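Local coordinates for protein Alpha/beta hydrolase (PDB 6TJ2) that probably hydrolyses ester bonds, methyl salicylate among its likely substrates, as an extracellular alpha/beta-hydrolase related to tobacco salicylic acid binding protein 2, at residues 59-70 with 268-279; 118-126 with 137-145. All coordinates share one frame; numbering follows the deposited sequence.

From the N terminus, the chain first runs through strand 46-50 to segment 59-70, which meets its partner 268-279 only near the C terminus, so contact 1 closes a loop over most of the alpha/beta-hydrolase fold. Contact 2 lies nested inside that loop: segment 118-126 follows strand 111-117 and packs on segment 137-145, closing the short loop of a beta-alpha-beta unit. Contact 1 joins helix 61-69 to the last two helices, and contact 2 joins helix 119-129 to strand 134-139. Their centres lie about 19 Å apart, yet they touch at Phe140, whose CZ is 3.4 Å from Met275 CE and whose CD1 is 3.6 Å from Met279 CE.

Contact 1: residues 59-70 with 268-279; sequences FWDETASELRKL and VRTEPKMMAELM
Thr63 of helix 61-69 fits as a knob into a hole formed by Val268, Met275, Ala276 and Met279. Its CB faces Val268 O at 4.0 Å, and there the side chain forks. OG1, lying beside the backbone N (chi1 -69°), donates a hydrogen bond of 2.9 Å to Val268 O, in the carbonyl plane, on a lone pair. It also packs against CB of Met275. The other branch, CG2, reaches Met279 SD at 3.6 Å, crossing that chain at about a right angle. Water 1 bridges the same edge, accepting from Thr63 N and lying at hydrogen-bonding distance of Phe59 O and Val268 O, which compete with further acceptors for its two protons. The two elements are helices of the alpha/beta-hydrolase fold that cover one side of its central parallel sheet: the axes of 61-69 and 272-279 approach to 8.0 Å and cross at -64°, and Met279 also touches Leu114 and Leu229 of the sheet. At the near approach stands Ala276, its CB 3.7 Å from Leu67 CG. Met279, extended beyond CG, brings its CE to 3.3 Å from Trp60 CZ3. At the N-terminal end Val268 CG2 sits over one face of the Phe59 ring, 3.8 Å from its centroid. Phe59 CD1 in turn lies over the Arg269 guanidinium, 3.9 Å from its CZ, the planes 67° apart, while Arg269 NH1 bonds to Met265 O and NE donates to water 2.

Contact 2: residues 118-126 with 137-145; sequences FGGSVIQTV and IVFFDAFAP
Ile123 has CG1 between its backbone N and carbonyl carbon (chi1 72°) and runs on extended, which sets CD1 over the Phe139 ring; Phe139, with CG beside its own backbone N, turns that ring toward the helix. The pair belongs to the beta-alpha-beta unit 111-117, 119-129, 134-139 of the alpha/beta-hydrolase fold, in which the helix following the probable nucleophile elbow packs back on the next strand. The local geometry agrees: the axes of helix 119-126 and strand 137-139 run nearly antiparallel and approach to 9.0 Å. CD1 of Ile123 stands almost on the ring normal, 5° off it and 3.8 Å from the centroid, a CH-pi contact centred on the face. The same methyl touches Ile137 CG2 at 3.5 Å, the two isoleucine chains lying alongside and pointing opposite ways. Gln124 takes the edge of the Phe139 ring: its CG lies in the ring plane, 3.8 Å from CZ, and its amide is about perpendicular to the ring. Phe219 of helix 217-221 touches both Gln124 and Phe139.

Beyond the corner at Phe140 and Asp141, the chain passes close to the start of the helix. Gly120 has no side chain, and its CA rests 3.8 Å from Ala142 CB and makes a CA-H...O contact of 3.2 Å with Phe143 O. That carbonyl is buried without a conventional hydrogen-bond partner. Ser121 OG donates back to Phe118 O, which also receives Ser121 N; the same OG is also hydrogen-bonded to His92 NE2. Further along, the Gln124 amide turns its NE2 to Pro145 O, 3.0 Å away with an N-H...O angle of 159°, and the carbonyl is met on a lone pair in its own plane.

Contact 1: residues 59-70 with 268-279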
loop_
_atom_site.group_PDB
_atom_site.type_symbol
_atom_site.label_atom_id
_atom_site.label_comp_id
_atom_site.label_asym_id
_atom_site.label_seq_id
_atom_site.Cartn_x
_atom_site.Cartn_y
_atom_site.Cartn_z
ATOM N N PHE A 59 19.562 -19.069 3.497
ATOM C CA PHE A 59 18.597 -18.065 2.999
ATOM C C PHE A 59 19.329 -16.775 2.688
ATOM O O PHE A 59 18.921 -16.103 1.740
ATOM C CB PHE A 59 17.511 -17.824 4.044
ATOM C CG PHE A 59 16.411 -16.856 3.715
ATOM C CD1 PHE A 59 15.505 -17.223 2.755
ATOM C CD2 PHE A 59 16.299 -15.607 4.263
ATOM C CE1 PHE A 59 14.415 -16.417 2.454
ATOM C CE2 PHE A 59 15.229 -14.774 3.910
ATOM C CZ PHE A 59 14.300 -15.196 3.024
ATOM N N TRP A 60 20.272 -16.382 3.548
ATOM C CA TRP A 60 20.973 -15.083 3.489
ATOM C C TRP A 60 22.167 -15.067 2.537
ATOM O O TRP A 60 22.780 -14.025 2.439
ATOM C CB TRP A 60 21.413 -14.702 4.888
ATOM C CG TRP A 60 20.302 -14.614 5.895
ATOM C CD1 TRP A 60 20.154 -15.385 6.996
ATOM C CD2 TRP A 60 19.214 -13.659 5.893
ATOM N NE1 TRP A 60 19.041 -14.977 7.687
ATOM C CE2 TRP A 60 18.466 -13.906 7.063
ATOM C CE3 TRP A 60 18.856 -12.608 5.053
ATOM C CZ2 TRP A 60 17.338 -13.168 7.394
ATOM C CZ3 TRP A 60 17.760 -11.850 5.389
ATOM C CH2 TRP A 60 17.031 -12.137 6.557
ATOM N N ASP A 61 22.455 -16.156 1.818
ATOM C CA ASP A 61 23.777 -16.225 1.148
ATOM C C ASP A 61 24.000 -15.012 0.238
ATOM O O ASP A 61 25.055 -14.328 0.363
ATOM C CB ASP A 61 23.912 -17.515 0.359
ATOM C CG ASP A 61 24.149 -18.776 1.177
ATOM O OD1 ASP A 61 24.421 -18.646 2.360
ATOM O OD2 ASP A 61 23.982 -19.866 0.524
ATOM N N GLU A 62 23.075 -14.745 -0.646
ATOM C CA GLU A 62 23.292 -13.696 -1.694
ATOM C C GLU A 62 23.269 -12.322 -1.049
ATOM O O GLU A 62 24.071 -11.434 -1.380
ATOM C CB GLU A 62 22.266 -13.824 -2.809
ATOM C CG GLU A 62 22.297 -15.150 -3.587
ATOM C CD GLU A 62 21.647 -16.355 -2.934
ATOM O OE1 GLU A 62 20.997 -16.263 -1.849
ATOM O OE2 GLU A 62 21.796 -17.474 -3.535
ATOM N N THR A 63 22.279 -12.069 -0.230
ATOM C CA THR A 63 22.121 -10.745 0.391
ATOM C C THR A 63 23.260 -10.456 1.342
ATOM O O THR A 63 23.803 -9.308 1.366
ATOM C CB THR A 63 20.731 -10.629 1.015
ATOM O OG1 THR A 63 19.720 -10.581 0.002
ATOM C CG2 THR A 63 20.614 -9.417 1.883
ATOM N N ALA A 64 23.692 -11.441 2.126
ATOM C CA ALA A 64 24.857 -11.226 3.008
ATOM C C ALA A 64 26.125 -10.882 2.194
ATOM O O ALA A 64 26.860 -10.020 2.626
ATOM C CB ALA A 64 25.058 -12.473 3.874
ATOM N N SER A 65 26.302 -11.571 1.088
ATOM C CA SER A 65 27.470 -11.317 0.209
ATOM C C SER A 65 27.409 -9.868 -0.268
ATOM O O SER A 65 28.443 -9.147 -0.249
ATOM C CB SER A 65 27.459 -12.213 -0.964
ATOM O OG SER A 65 28.474 -11.859 -1.868
ATOM N N GLU A 66 26.245 -9.362 -0.646
ATOM C CA GLU A 66 26.129 -7.946 -1.109
ATOM C C GLU A 66 26.358 -6.982 0.043
ATOM O O GLU A 66 26.932 -5.894 -0.163
ATOM C CB GLU A 66 24.805 -7.724 -1.839
ATOM C CG GLU A 66 24.721 -8.463 -3.152
ATOM C CD GLU A 66 25.749 -8.077 -4.194
ATOM O OE1 GLU A 66 26.038 -6.890 -4.282
ATOM O OE2 GLU A 66 26.164 -8.984 -4.957
ATOM N N LEU A 67 25.880 -7.272 1.242
ATOM C CA LEU A 67 26.165 -6.430 2.414
ATOM C C LEU A 67 27.660 -6.365 2.680
ATOM O O LEU A 67 28.164 -5.252 3.001
ATOM C CB LEU A 67 25.424 -6.934 3.645
ATOM C CG LEU A 67 23.961 -6.561 3.733
ATOM C CD1 LEU A 67 23.286 -7.406 4.836
ATOM C CD2 LEU A 67 23.772 -5.091 3.986
ATOM N N ARG A 68 28.363 -7.484 2.542
ATOM C CA ARG A 68 29.815 -7.493 2.813
ATOM C C ARG A 68 30.538 -6.632 1.759
ATOM O O ARG A 68 31.499 -5.956 2.104
ATOM C CB ARG A 68 30.359 -8.913 2.846
ATOM C CG ARG A 68 29.890 -9.706 4.053
ATOM C CD ARG A 68 30.491 -11.106 4.135
ATOM N NE ARG A 68 29.791 -11.907 5.129
ATOM C CZ ARG A 68 28.925 -12.858 4.904
ATOM N NH1 ARG A 68 28.706 -13.311 3.677
ATOM N NH2 ARG A 68 28.254 -13.398 5.905
ATOM N N LYS A 69 30.057 -6.630 0.523
ATOM C CA LYS A 69 30.678 -5.799 -0.542
ATOM C C LYS A 69 30.526 -4.327 -0.200
ATOM O O LYS A 69 31.372 -3.544 -0.693
ATOM C CB LYS A 69 30.068 -6.095 -1.902
ATOM C CG LYS A 69 30.358 -7.471 -2.464
ATOM C CD LYS A 69 29.600 -7.665 -3.765
ATOM C CE LYS A 69 29.700 -9.056 -4.338
ATOM N NZ LYS A 69 28.922 -9.126 -5.603
ATOM N N LEU A 70 29.507 -3.897 0.534
ATOM C CA LEU A 70 29.301 -2.509 0.974
ATOM C C LEU A 70 30.146 -2.182 2.198
ATOM O O LEU A 70 30.049 -1.040 2.678
ATOM C CB LEU A 70 27.806 -2.318 1.272
ATOM C CG LEU A 70 26.882 -2.385 0.071
ATOM C CD1 LEU A 70 25.434 -2.400 0.493
ATOM C CD2 LEU A 70 27.166 -1.239 -0.886
ATOM N N VAL A 268 15.318 -11.872 -1.775
ATOM C CA VAL A 268 16.665 -11.948 -1.132
ATOM C C VAL A 268 17.616 -12.759 -2.003
ATOM O O VAL A 268 18.862 -12.688 -1.835
ATOM C CB VAL A 268 16.637 -12.533 0.286
ATOM C CG1 VAL A 268 15.872 -11.591 1.192
ATOM C CG2 VAL A 268 16.135 -13.958 0.315
ATOM N N ARG A 269 17.106 -13.583 -2.917
ATOM C CA ARG A 269 17.952 -14.381 -3.855
ATOM C C ARG A 269 18.120 -13.644 -5.157
ATOM O O ARG A 269 19.242 -13.668 -5.697
ATOM C CB ARG A 269 17.353 -15.749 -4.164
ATOM C CG ARG A 269 17.640 -16.745 -3.071
ATOM C CD ARG A 269 16.428 -16.898 -2.201
ATOM N NE ARG A 269 16.707 -17.996 -1.299
ATOM C CZ ARG A 269 15.790 -18.805 -0.789
ATOM N NH1 ARG A 269 14.504 -18.585 -0.935
ATOM N NH2 ARG A 269 16.194 -19.825 -0.072
ATOM N N THR A 270 17.087 -13.007 -5.695
ATOM C CA THR A 270 17.126 -12.447 -7.071
ATOM C C THR A 270 17.616 -11.016 -7.088
ATOM O O THR A 270 18.096 -10.581 -8.146
ATOM C CB THR A 270 15.771 -12.630 -7.750
ATOM O OG1 THR A 270 14.845 -11.908 -6.934
ATOM C CG2 THR A 270 15.371 -14.087 -7.831
ATOM N N GLU A 271 17.390 -10.236 -6.047
ATOM C CA GLU A 271 17.754 -8.822 -5.990
ATOM C C GLU A 271 18.539 -8.548 -4.748
ATOM O O GLU A 271 18.200 -7.662 -3.969
ATOM C CB GLU A 271 16.516 -7.922 -6.059
ATOM C CG GLU A 271 15.719 -8.081 -7.337
ATOM C CD GLU A 271 16.375 -7.550 -8.606
ATOM O OE1 GLU A 271 17.370 -6.802 -8.526
ATOM O OE2 GLU A 271 15.836 -7.846 -9.745
ATOM N N PRO A 272 19.664 -9.258 -4.512
ATOM C CA PRO A 272 20.378 -9.128 -3.247
ATOM C C PRO A 272 21.005 -7.753 -3.062
ATOM O O PRO A 272 21.167 -7.325 -1.917
ATOM C CB PRO A 272 21.434 -10.256 -3.274
ATOM C CG PRO A 272 21.616 -10.534 -4.784
ATOM C CD PRO A 272 20.234 -10.301 -5.376
ATOM N N LYS A 273 21.458 -7.075 -4.132
ATOM C CA LYS A 273 22.063 -5.752 -3.946
ATOM C C LYS A 273 21.006 -4.771 -3.462
ATOM O O LYS A 273 21.257 -4.005 -2.528
ATOM C CB LYS A 273 22.703 -5.299 -5.259
ATOM C CG LYS A 273 23.426 -3.967 -5.159
ATOM C CD LYS A 273 23.893 -3.457 -6.509
ATOM C CE LYS A 273 24.131 -1.959 -6.508
ATOM N NZ LYS A 273 25.286 -1.598 -7.364
ATOM N N MET A 274 19.842 -4.814 -4.086
ATOM C CA MET A 274 18.729 -3.954 -3.654
ATOM C C MET A 274 18.325 -4.273 -2.198
ATOM O O MET A 274 18.134 -3.357 -1.374
ATOM C CB MET A 274 17.548 -4.155 -4.596
ATOM C CG MET A 274 16.368 -3.306 -4.259
ATOM S SD MET A 274 14.829 -3.917 -4.986
ATOM C CE MET A 274 14.542 -5.290 -3.857
ATOM N N MET A 275 18.281 -5.544 -1.846
ATOM C CA MET A 275 17.946 -5.930 -0.474
ATOM C C MET A 275 18.972 -5.461 0.536
ATOM O O MET A 275 18.615 -4.955 1.615
ATOM C CB MET A 275 17.740 -7.444 -0.329
ATOM C CG MET A 275 16.528 -7.969 -1.052
ATOM S SD MET A 275 14.942 -7.163 -0.563
ATOM C CE MET A 275 15.150 -7.193 1.213
ATOM N N ALA A 276 20.253 -5.588 0.206
ATOM C CA ALA A 276 21.328 -5.085 1.085
ATOM C C ALA A 276 21.147 -3.594 1.301
ATOM O O ALA A 276 21.236 -3.119 2.429
ATOM C CB ALA A 276 22.662 -5.416 0.455
ATOM N N GLU A 277 20.848 -2.846 0.251
ATOM C CA GLU A 277 20.646 -1.394 0.400
ATOM C C GLU A 277 19.456 -1.103 1.310
ATOM O O GLU A 277 19.540 -0.187 2.134
ATOM C CB GLU A 277 20.470 -0.753 -0.970
ATOM C CG GLU A 277 21.707 -0.819 -1.838
ATOM C CD GLU A 277 21.405 -0.413 -3.279
ATOM O OE1 GLU A 277 20.205 -0.225 -3.646
ATOM O OE2 GLU A 277 22.358 -0.289 -4.041
ATOM N N LEU A 278 18.390 -1.851 1.180
ATOM C CA LEU A 278 17.230 -1.667 2.052
ATOM C C LEU A 278 17.538 -1.987 3.505
ATOM O O LEU A 278 17.090 -1.290 4.446
ATOM C CB LEU A 278 16.028 -2.504 1.607
ATOM C CG LEU A 278 15.382 -2.035 0.296
ATOM C CD1 LEU A 278 14.432 -3.080 -0.214
ATOM C CD2 LEU A 278 14.679 -0.679 0.500
ATOM N N MET A 279 18.350 -3.020 3.718
ATOM C CA MET A 279 18.719 -3.393 5.093
ATOM C C MET A 279 19.602 -2.333 5.709
ATOM O O MET A 279 19.473 -2.050 6.904
ATOM C CB MET A 279 19.415 -4.759 5.095
ATOM C CG MET A 279 18.439 -5.859 4.746
ATOM S SD MET A 279 19.270 -7.412 4.494
ATOM C CE MET A 279 17.931 -8.593 4.646
HETATM O O HOH W 1 20.070 -13.940 0.387
HETATM O O HOH W 2 19.616 -18.312 -0.668
#

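Contact 2: residues 118-126 with 137-145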
loop_
_atom_site.group_PDB
_atom_site.type_symbol
_atom_site.label_atom_id
_atom_site.label_comp_id
_atom_site.label_asym_id
_atom_site.label_seq_id
_atom_site.Cartn_x
_atom_site.Cartn_y
_atom_site.Cartn_z
ATOM N N PHE A 118 9.368 -15.908 11.023
ATOM C CA PHE A 118 9.401 -16.483 12.379
ATOM C C PHE A 118 10.600 -15.911 13.111
ATOM O O PHE A 118 10.614 -15.793 14.347
ATOM C CB PHE A 118 9.517 -17.998 12.263
ATOM C CG PHE A 118 9.941 -18.726 13.516
ATOM C CD1 PHE A 118 9.066 -18.936 14.569
ATOM C CD2 PHE A 118 11.257 -19.124 13.713
ATOM C CE1 PHE A 118 9.475 -19.548 15.748
ATOM C CE2 PHE A 118 11.676 -19.733 14.900
ATOM C CZ PHE A 118 10.777 -19.941 15.912
ATOM N N GLY A 119 11.672 -15.569 12.406
ATOM C CA GLY A 119 12.823 -14.917 12.986
ATOM C C GLY A 119 12.520 -13.635 13.745
ATOM O O GLY A 119 13.288 -13.282 14.641
ATOM N N GLY A 120 11.389 -12.968 13.443
ATOM C CA GLY A 120 10.994 -11.841 14.302
ATOM C C GLY A 120 10.752 -12.242 15.735
ATOM O O GLY A 120 11.096 -11.488 16.665
ATOM N N SER A 121 10.165 -13.407 15.945
ATOM C CA SER A 121 9.938 -13.884 17.325
ATOM C C SER A 121 11.252 -14.219 18.020
ATOM O O SER A 121 11.392 -13.970 19.251
ATOM C CB SER A 121 8.978 -15.029 17.402
ATOM O OG SER A 121 9.524 -16.229 16.914
ATOM N N VAL A 122 12.223 -14.694 17.275
ATOM C CA VAL A 122 13.559 -15.032 17.782
ATOM C C VAL A 122 14.327 -13.761 18.116
ATOM O O VAL A 122 14.982 -13.701 19.178
ATOM C CB VAL A 122 14.297 -15.918 16.782
ATOM C CG1 VAL A 122 15.690 -16.243 17.329
ATOM C CG2 VAL A 122 13.513 -17.202 16.499
ATOM N N ILE A 123 14.271 -12.725 17.284
ATOM C CA ILE A 123 14.962 -11.478 17.670
ATOM C C ILE A 123 14.324 -10.884 18.922
ATOM O O ILE A 123 15.042 -10.274 19.758
ATOM C CB ILE A 123 15.149 -10.461 16.544
ATOM C CG1 ILE A 123 13.840 -9.786 16.138
ATOM C CG2 ILE A 123 15.853 -11.148 15.380
ATOM C CD1 ILE A 123 13.948 -8.958 14.873
ATOM N N GLN A 124 12.989 -11.035 19.108
ATOM C CA GLN A 124 12.370 -10.556 20.367
ATOM C C GLN A 124 12.971 -11.286 21.563
ATOM O O GLN A 124 13.366 -10.629 22.551
ATOM C CB GLN A 124 10.863 -10.743 20.312
ATOM C CG GLN A 124 10.133 -9.815 19.341
ATOM C CD GLN A 124 8.685 -10.225 19.246
ATOM O OE1 GLN A 124 8.386 -11.413 18.992
ATOM N NE2 GLN A 124 7.762 -9.290 19.490
ATOM N N THR A 125 12.978 -12.601 21.546
ATOM C CA THR A 125 13.389 -13.371 22.717
ATOM C C THR A 125 14.891 -13.273 22.924
ATOM O O THR A 125 15.342 -13.177 24.099
ATOM C CB THR A 125 12.899 -14.801 22.626
ATOM O OG1 THR A 125 13.393 -15.400 21.434
ATOM C CG2 THR A 125 11.397 -14.912 22.711
ATOM N N VAL A 126 15.664 -13.136 21.863
ATOM C CA VAL A 126 17.112 -12.914 21.994
ATOM C C VAL A 126 17.409 -11.559 22.630
ATOM O O VAL A 126 18.243 -11.461 23.553
ATOM C CB VAL A 126 17.826 -13.092 20.654
ATOM C CG1 VAL A 126 19.268 -12.594 20.667
ATOM C CG2 VAL A 126 17.771 -14.562 20.219
ATOM N N ILE A 137 17.063 -3.146 16.357
ATOM C CA ILE A 137 16.361 -4.408 16.021
ATOM C C ILE A 137 15.546 -4.164 14.765
ATOM O O ILE A 137 14.752 -3.185 14.722
ATOM C CB ILE A 137 15.507 -4.874 17.184
ATOM C CG1 ILE A 137 16.296 -5.023 18.480
ATOM C CG2 ILE A 137 14.808 -6.149 16.793
ATOM C CD1 ILE A 137 15.381 -5.186 19.702
ATOM N N VAL A 138 15.744 -4.966 13.732
ATOM C CA VAL A 138 15.078 -4.785 12.430
ATOM C C VAL A 138 14.196 -5.988 12.182
ATOM O O VAL A 138 14.709 -7.121 12.119
ATOM C CB VAL A 138 16.083 -4.561 11.285
ATOM C CG1 VAL A 138 15.354 -4.435 9.960
ATOM C CG2 VAL A 138 16.938 -3.337 11.568
ATOM N N PHE A 139 12.929 -5.750 12.023
ATOM C CA PHE A 139 11.953 -6.770 11.618
ATOM C C PHE A 139 11.775 -6.689 10.122
ATOM O O PHE A 139 11.283 -5.665 9.625
ATOM C CB PHE A 139 10.619 -6.537 12.313
ATOM C CG PHE A 139 10.669 -6.785 13.794
ATOM C CD1 PHE A 139 10.137 -7.952 14.326
ATOM C CD2 PHE A 139 11.232 -5.892 14.668
ATOM C CE1 PHE A 139 10.208 -8.203 15.684
ATOM C CE2 PHE A 139 11.315 -6.128 16.023
ATOM C CZ PHE A 139 10.836 -7.317 16.519
ATOM N N PHE A 140 12.160 -7.674 9.364
ATOM C CA PHE A 140 12.097 -7.750 7.894
ATOM C C PHE A 140 11.014 -8.733 7.498
ATOM O O PHE A 140 11.230 -9.931 7.628
ATOM C CB PHE A 140 13.470 -8.057 7.307
ATOM C CG PHE A 140 13.491 -8.485 5.866
ATOM C CD1 PHE A 140 14.448 -9.379 5.396
ATOM C CD2 PHE A 140 12.567 -7.985 4.959
ATOM C CE1 PHE A 140 14.401 -9.818 4.082
ATOM C CE2 PHE A 140 12.509 -8.453 3.663
ATOM C CZ PHE A 140 13.444 -9.373 3.220
ATOM N N ASP A 141 9.810 -8.245 7.163
ATOM C CA ASP A 141 8.694 -9.132 6.780
ATOM C C ASP A 141 8.617 -10.224 7.851
ATOM O O ASP A 141 8.600 -11.429 7.537
ATOM C CB ASP A 141 8.833 -9.677 5.371
ATOM C CG ASP A 141 8.645 -8.621 4.314
ATOM O OD1 ASP A 141 8.301 -7.527 4.638
ATOM O OD2 ASP A 141 8.757 -8.964 3.114
ATOM N N ALA A 142 8.555 -9.756 9.089
ATOM C CA ALA A 142 8.690 -10.599 10.270
ATOM C C ALA A 142 7.479 -10.461 11.184
ATOM O O ALA A 142 6.788 -9.430 11.229
ATOM C CB ALA A 142 9.974 -10.319 11.025
ATOM N N PHE A 143 7.234 -11.512 11.929
ATOM C CA PHE A 143 6.201 -11.502 12.975
ATOM C C PHE A 143 6.736 -10.782 14.193
ATOM O O PHE A 143 7.941 -10.870 14.531
ATOM C CB PHE A 143 5.804 -12.939 13.323
ATOM C CG PHE A 143 5.258 -13.676 12.141
ATOM C CD1 PHE A 143 3.993 -13.349 11.672
ATOM C CD2 PHE A 143 6.010 -14.611 11.440
ATOM C CE1 PHE A 143 3.495 -13.982 10.532
ATOM C CE2 PHE A 143 5.522 -15.194 10.288
ATOM C CZ PHE A 143 4.256 -14.924 9.870
ATOM N N ALA A 144 5.857 -10.088 14.898
ATOM C CA ALA A 144 6.165 -9.443 16.184
ATOM C C ALA A 144 5.028 -9.750 17.134
ATOM O O ALA A 144 4.215 -8.860 17.404
ATOM C CB ALA A 144 6.377 -7.964 15.934
ATOM N N PRO A 145 4.893 -10.993 17.603
ATOM C CA PRO A 145 3.803 -11.290 18.525
ATOM C C PRO A 145 3.854 -10.327 19.712
ATOM O O PRO A 145 4.907 -9.887 20.168
ATOM C CB PRO A 145 4.055 -12.724 18.988
ATOM C CG PRO A 145 4.898 -13.284 17.856
ATOM C CD PRO A 145 5.764 -12.156 17.335
#